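Local coordinates for protein probable 2-phosphosulfolactate phosphatase (Clostridium acetobutylicum, PDB 1VR0) that probably catalyses the magnesium-dependent hydrolysis of (2R)-O-phospho-3-sulfolactate to (2R)-3-sulfolactate and phosphate, at residues F91-S94 with M98-T101; I154-T159 with D166-S171. One frame throughout, in Å; residues are numbered along the deposited sequence.

Contact 1: residues F91-S94 with M98-T101; sequences FDFS and MEYT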
loop_
_atom_site.group_PDB
_atom_site.type_symbol
_atom_site.label_atom_id
_atom_site.label_comp_id
_atom_site.label_asym_id
_atom_site.label_seq_id
_atom_site.Cartn_x
_atom_site.Cartn_y
_atom_site.Cartn_z
ATOM N N PHE A 91 -15.710 17.289 25.521
ATOM C CA PHE A 91 -16.098 17.707 24.158
ATOM C C PHE A 91 -17.611 17.760 24.043
ATOM O O PHE A 91 -18.318 17.250 24.900
ATOM C CB PHE A 91 -15.521 16.757 23.075
ATOM C CG PHE A 91 -14.105 17.076 22.649
ATOM C CD1 PHE A 91 -13.186 17.639 23.531
ATOM C CD2 PHE A 91 -13.699 16.812 21.369
ATOM C CE1 PHE A 91 -11.886 17.932 23.128
ATOM C CE2 PHE A 91 -12.388 17.112 20.949
ATOM C CZ PHE A 91 -11.489 17.675 21.839
ATOM N N ASP A 92 -18.095 18.378 22.973
ATOM C CA ASP A 92 -19.529 18.551 22.760
ATOM C C ASP A 92 -20.111 17.352 22.027
ATOM O O ASP A 92 -21.198 16.878 22.363
ATOM C CB ASP A 92 -19.785 19.854 21.988
ATOM C CG ASP A 92 -19.318 21.073 22.754
ATOM O OD1 ASP A 92 -19.725 21.214 23.918
ATOM O OD2 ASP A 92 -18.527 21.878 22.230
ATOM N N PHE A 93 -19.376 16.863 21.034
ATOM C CA PHE A 93 -19.821 15.752 20.239
ATOM C C PHE A 93 -18.703 14.770 20.018
ATOM O O PHE A 93 -17.532 15.018 20.328
ATOM C CB PHE A 93 -20.387 16.256 18.909
ATOM C CG PHE A 93 -21.517 17.195 19.092
ATOM C CD1 PHE A 93 -22.744 16.724 19.604
ATOM C CD2 PHE A 93 -21.357 18.550 18.857
ATOM C CE1 PHE A 93 -23.829 17.602 19.863
ATOM C CE2 PHE A 93 -22.415 19.435 19.110
ATOM C CZ PHE A 93 -23.670 18.943 19.623
ATOM N N SER A 94 -19.099 13.633 19.476
ATOM C CA SER A 94 -18.216 12.516 19.258
ATOM C C SER A 94 -17.881 12.544 17.789
ATOM O O SER A 94 -17.783 13.633 17.235
ATOM C CB SER A 94 -18.929 11.255 19.749
ATOM O OG SER A 94 -18.539 10.132 19.041
HETATM N N MSE A 98 -24.196 11.390 12.479
HETATM C CA MSE A 98 -25.598 11.716 12.822
HETATM C C MSE A 98 -25.787 12.796 13.828
HETATM O O MSE A 98 -26.849 13.396 13.865
HETATM C CB MSE A 98 -26.382 10.525 13.350
HETATM C CG MSE A 98 -27.137 9.839 12.239
HETATM SE SE MSE A 98 -25.830 8.791 11.239
HETATM C CE MSE A 98 -25.997 7.127 12.501
ATOM N N GLU A 99 -24.801 13.015 14.679
ATOM C CA GLU A 99 -24.962 14.006 15.715
ATOM C C GLU A 99 -24.697 15.436 15.222
ATOM O O GLU A 99 -25.049 16.394 15.916
ATOM C CB GLU A 99 -24.209 13.605 16.995
ATOM C CG GLU A 99 -22.701 13.641 17.003
ATOM C CD GLU A 99 -22.105 12.724 18.106
ATOM O OE1 GLU A 99 -22.523 12.781 19.280
ATOM O OE2 GLU A 99 -21.197 11.926 17.786
ATOM N N TYR A 100 -24.194 15.570 13.990
ATOM C CA TYR A 100 -23.938 16.870 13.375
ATOM C C TYR A 100 -25.073 17.282 12.467
ATOM O O TYR A 100 -24.877 17.562 11.273
ATOM C CB TYR A 100 -22.600 16.865 12.625
ATOM C CG TYR A 100 -21.455 16.570 13.546
ATOM C CD1 TYR A 100 -20.814 17.601 14.220
ATOM C CD2 TYR A 100 -21.031 15.247 13.787
ATOM C CE1 TYR A 100 -19.756 17.345 15.097
ATOM C CE2 TYR A 100 -19.988 14.984 14.666
ATOM C CZ TYR A 100 -19.352 16.048 15.319
ATOM O OH TYR A 100 -18.333 15.850 16.223
ATOM N N THR A 101 -26.259 17.336 13.060
ATOM C CA THR A 101 -27.462 17.815 12.386
ATOM C C THR A 101 -27.393 19.311 12.148
ATOM O O THR A 101 -26.650 20.019 12.830
ATOM C CB THR A 101 -28.749 17.547 13.230
ATOM O OG1 THR A 101 -28.751 18.355 14.425
ATOM C CG2 THR A 101 -28.869 16.117 13.591
#
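E99 and Y100 reach back to F93 and S94 across a compact turn in the connection between strand 77-81 and helix 102-105, bringing carboxylate, phenol and phenyl groups together where a short 3-10 segment ends. The side chain of E99 can be followed outward. Its CB points toward 91-94, and CG sits between the backbone N and the carbonyl carbon (chi1 71°); from there the chain runs extended alongside F93, the two side chains heading opposite ways. CG packs on the phenylalanine, 4.0 Å from F93 CB. At the end of the chain, OE1 comes to the edge of that ring, near its plane, 4.0 Å from F93 CD1. OE2 accepts a weak, bent hydrogen bond from the backbone, S94 N to E99 OE2 being 3.2 Å, and a second from S96 N. A glutamate suits the place because it is long enough to cross the turn and can gather two peptide N-H groups on one oxygen.

F93 turns its ring edge toward the face of Y100 in a T-shaped pair, with centroids 5.7 Å apart and planes at 61°, while its CB lies 3.7 Å from Y100 CZ. Beyond the contact Y100 packs on L110 and M112 of strand 109-113, and F93 on V104. The backbone of S94 pairs with G81, and the neighbouring N95 lines the sulfolactate pocket, so the turn borders the ligand site. Tyrosine adds a hydroxyl to the apolar ring: Y100 OH donates to S94 O, modelled at 2.5 Å, a length shorter than usual and doubtful in detail, with the carbonyl oxygen in the plane of the phenol ring.

Contact 2: residues I154-T159 with D166-S171; sequences IVNAGT and DDFICS. With MG (magnesium ion), chain D.
D167, N156 and S171 bury the most surface here, D167 and S171 lying one helical turn apart and facing the strand that carries N156. S171 OG lies 2.8 Å from N156 OD1 and also 2.8 Å from D167 O, the carbonyl one turn earlier in its own helix; a single hydroxyl proton has both acceptors within reach. With CG anti to the carbonyl carbon (chi1 -66°), the N156 amide extends over the helix, and ND2 comes to the edge of the F168 ring. I154 CG2 covers the serine hydroxyl from the strand side, 3.3 Å from S171 OG; serine suits the place, its short side chain bringing a hydroxyl between the strand amide and the helix carbonyl.

Strand 152-156, helix 165-181 and strand 185-187 form a beta-alpha-beta crossover, the two parallel strands having 13-18 between them. The segments of strand and helix run nearly antiparallel (162°), which brings the start of the helix to the strand's C-terminal end, where the magnesium ion sits.

There D167 OD2 binds magnesium at 2.4 Å, and G158 O binds it at 2.5 Å; D38 completes the protein ligands. The same D167 OD2 takes a weak hydrogen bond of 2.9 Å from G158 N. G158 has a positive phi (69°), which glycine adopts easily. D167 OD1 accepts from M39 N and from a metal-bound water, which also donates to D166 OD2.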
loop_
_atom_site.group_PDB
_atom_site.type_symbol
_atom_site.label_atom_id
_atom_site.label_comp_id
_atom_site.label_asym_id
_atom_site.label_seq_id
_atom_site.Cartn_x
_atom_site.Cartn_y
_atom_site.Cartn_z
ATOM N N ILE A 154 -4.692 10.269 -3.929
ATOM C CA ILE A 154 -5.736 9.928 -2.968
ATOM C C ILE A 154 -5.080 9.447 -1.703
ATOM O O ILE A 154 -4.403 8.425 -1.680
ATOM C CB ILE A 154 -6.680 8.918 -3.581
ATOM C CG1 ILE A 154 -7.427 9.624 -4.706
ATOM C CG2 ILE A 154 -7.704 8.455 -2.573
ATOM C CD1 ILE A 154 -8.146 8.677 -5.565
ATOM N N VAL A 155 -5.230 10.242 -0.654
ATOM C CA VAL A 155 -4.507 10.022 0.597
ATOM C C VAL A 155 -5.436 9.296 1.557
ATOM O O VAL A 155 -6.321 9.908 2.122
ATOM C CB VAL A 155 -4.036 11.352 1.210
ATOM C CG1 VAL A 155 -3.199 11.121 2.467
ATOM C CG2 VAL A 155 -3.260 12.159 0.200
ATOM N N ASN A 156 -5.269 7.984 1.684
ATOM C CA ASN A 156 -5.996 7.207 2.685
ATOM C C ASN A 156 -5.459 7.536 4.071
ATOM O O ASN A 156 -4.257 7.562 4.266
ATOM C CB ASN A 156 -5.804 5.704 2.427
ATOM C CG ASN A 156 -6.433 5.254 1.125
ATOM O OD1 ASN A 156 -6.556 6.033 0.194
ATOM N ND2 ASN A 156 -6.870 4.021 1.072
ATOM N N ALA A 157 -6.327 7.811 5.030
ATOM C CA ALA A 157 -5.860 8.013 6.407
ATOM C C ALA A 157 -5.416 6.668 6.982
ATOM O O ALA A 157 -4.459 6.595 7.743
ATOM C CB ALA A 157 -6.928 8.624 7.257
ATOM N N GLY A 158 -6.093 5.593 6.566
ATOM C CA GLY A 158 -5.846 4.263 7.117
ATOM C C GLY A 158 -6.335 4.245 8.552
ATOM O O GLY A 158 -7.136 5.106 8.940
ATOM N N THR A 159 -5.886 3.274 9.331
ATOM C CA THR A 159 -6.157 3.284 10.749
ATOM C C THR A 159 -4.855 2.954 11.468
ATOM O O THR A 159 -4.192 1.979 11.142
ATOM C CB THR A 159 -7.358 2.340 11.114
ATOM O OG1 THR A 159 -7.359 2.037 12.507
ATOM C CG2 THR A 159 -7.298 1.037 10.389
ATOM N N ASP A 166 -11.450 -0.074 4.263
ATOM C CA ASP A 166 -12.524 0.947 4.098
ATOM C C ASP A 166 -12.013 2.129 3.259
ATOM O O ASP A 166 -12.627 2.512 2.249
ATOM C CB ASP A 166 -13.087 1.441 5.458
ATOM C CG ASP A 166 -12.000 1.829 6.462
ATOM O OD1 ASP A 166 -10.814 1.488 6.285
ATOM O OD2 ASP A 166 -12.328 2.474 7.462
ATOM N N ASP A 167 -10.879 2.701 3.645
ATOM C CA ASP A 167 -10.395 3.871 2.934
ATOM C C ASP A 167 -9.989 3.484 1.502
ATOM O O ASP A 167 -10.134 4.253 0.591
ATOM C CB ASP A 167 -9.238 4.559 3.702
ATOM C CG ASP A 167 -9.710 5.180 5.033
ATOM O OD1 ASP A 167 -10.886 5.540 5.105
ATOM O OD2 ASP A 167 -8.938 5.311 5.999
ATOM N N PHE A 168 -9.501 2.271 1.322
ATOM C CA PHE A 168 -8.992 1.818 0.047
ATOM C C PHE A 168 -10.129 1.623 -0.949
ATOM O O PHE A 168 -10.031 2.065 -2.100
ATOM C CB PHE A 168 -8.236 0.513 0.256
ATOM C CG PHE A 168 -7.382 0.060 -0.927
ATOM C CD1 PHE A 168 -6.220 0.736 -1.265
ATOM C CD2 PHE A 168 -7.700 -1.097 -1.638
ATOM C CE1 PHE A 168 -5.417 0.299 -2.331
ATOM C CE2 PHE A 168 -6.899 -1.528 -2.687
ATOM C CZ PHE A 168 -5.750 -0.830 -3.026
ATOM N N ILE A 169 -11.220 0.978 -0.524
ATOM C CA ILE A 169 -12.319 0.742 -1.449
ATOM C C ILE A 169 -13.000 2.057 -1.797
ATOM O O ILE A 169 -13.477 2.257 -2.917
ATOM C CB ILE A 169 -13.327 -0.303 -0.920
ATOM C CG1 ILE A 169 -14.318 -0.695 -2.037
ATOM C CG2 ILE A 169 -14.058 0.170 0.313
ATOM C CD1 ILE A 169 -15.081 -2.026 -1.771
ATOM N N CYS A 170 -13.050 2.957 -0.821
ATOM C CA CYS A 170 -13.632 4.267 -1.027
ATOM C C CYS A 170 -12.795 5.028 -2.042
ATOM O O CYS A 170 -13.353 5.671 -2.903
ATOM C CB CYS A 170 -13.687 5.026 0.285
ATOM S SG CYS A 170 -14.521 6.624 0.104
ATOM N N SER A 171 -11.463 4.909 -1.961
ATOM C CA SER A 171 -10.587 5.461 -3.006
ATOM C C SER A 171 -10.945 4.929 -4.372
ATOM O O SER A 171 -11.025 5.664 -5.333
ATOM C CB SER A 171 -9.141 5.109 -2.776
ATOM O OG SER A 171 -8.691 5.529 -1.503
HETATM MG MG MG D . -9.551 5.427 8.286
HETATM O O HOH W 1 -11.967 5.119 7.564
HETATM O O HOH W 2 -10.128 3.230 9.275
#

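In the fold
From the N terminus, the chain first builds strands 13-18 and 33-37 and passes D38, a magnesium ligand, before reaching strand 77-81. Contact 1 then closes a very short loop, with three residues between its segments, just ahead of helix 102-105. Contact 2 opens later, on the last residues of strand 152-156, and closes a six-residue loop. The two are in series, neither nesting nor crossing, with centres about 23 Å apart on opposite sides of the chain's centre. Contact 1 thus ties together the run-up to helix 102-105 beside the three-stranded parallel sheet, whereas contact 2 lays helix 165-181 on the larger mixed sheet.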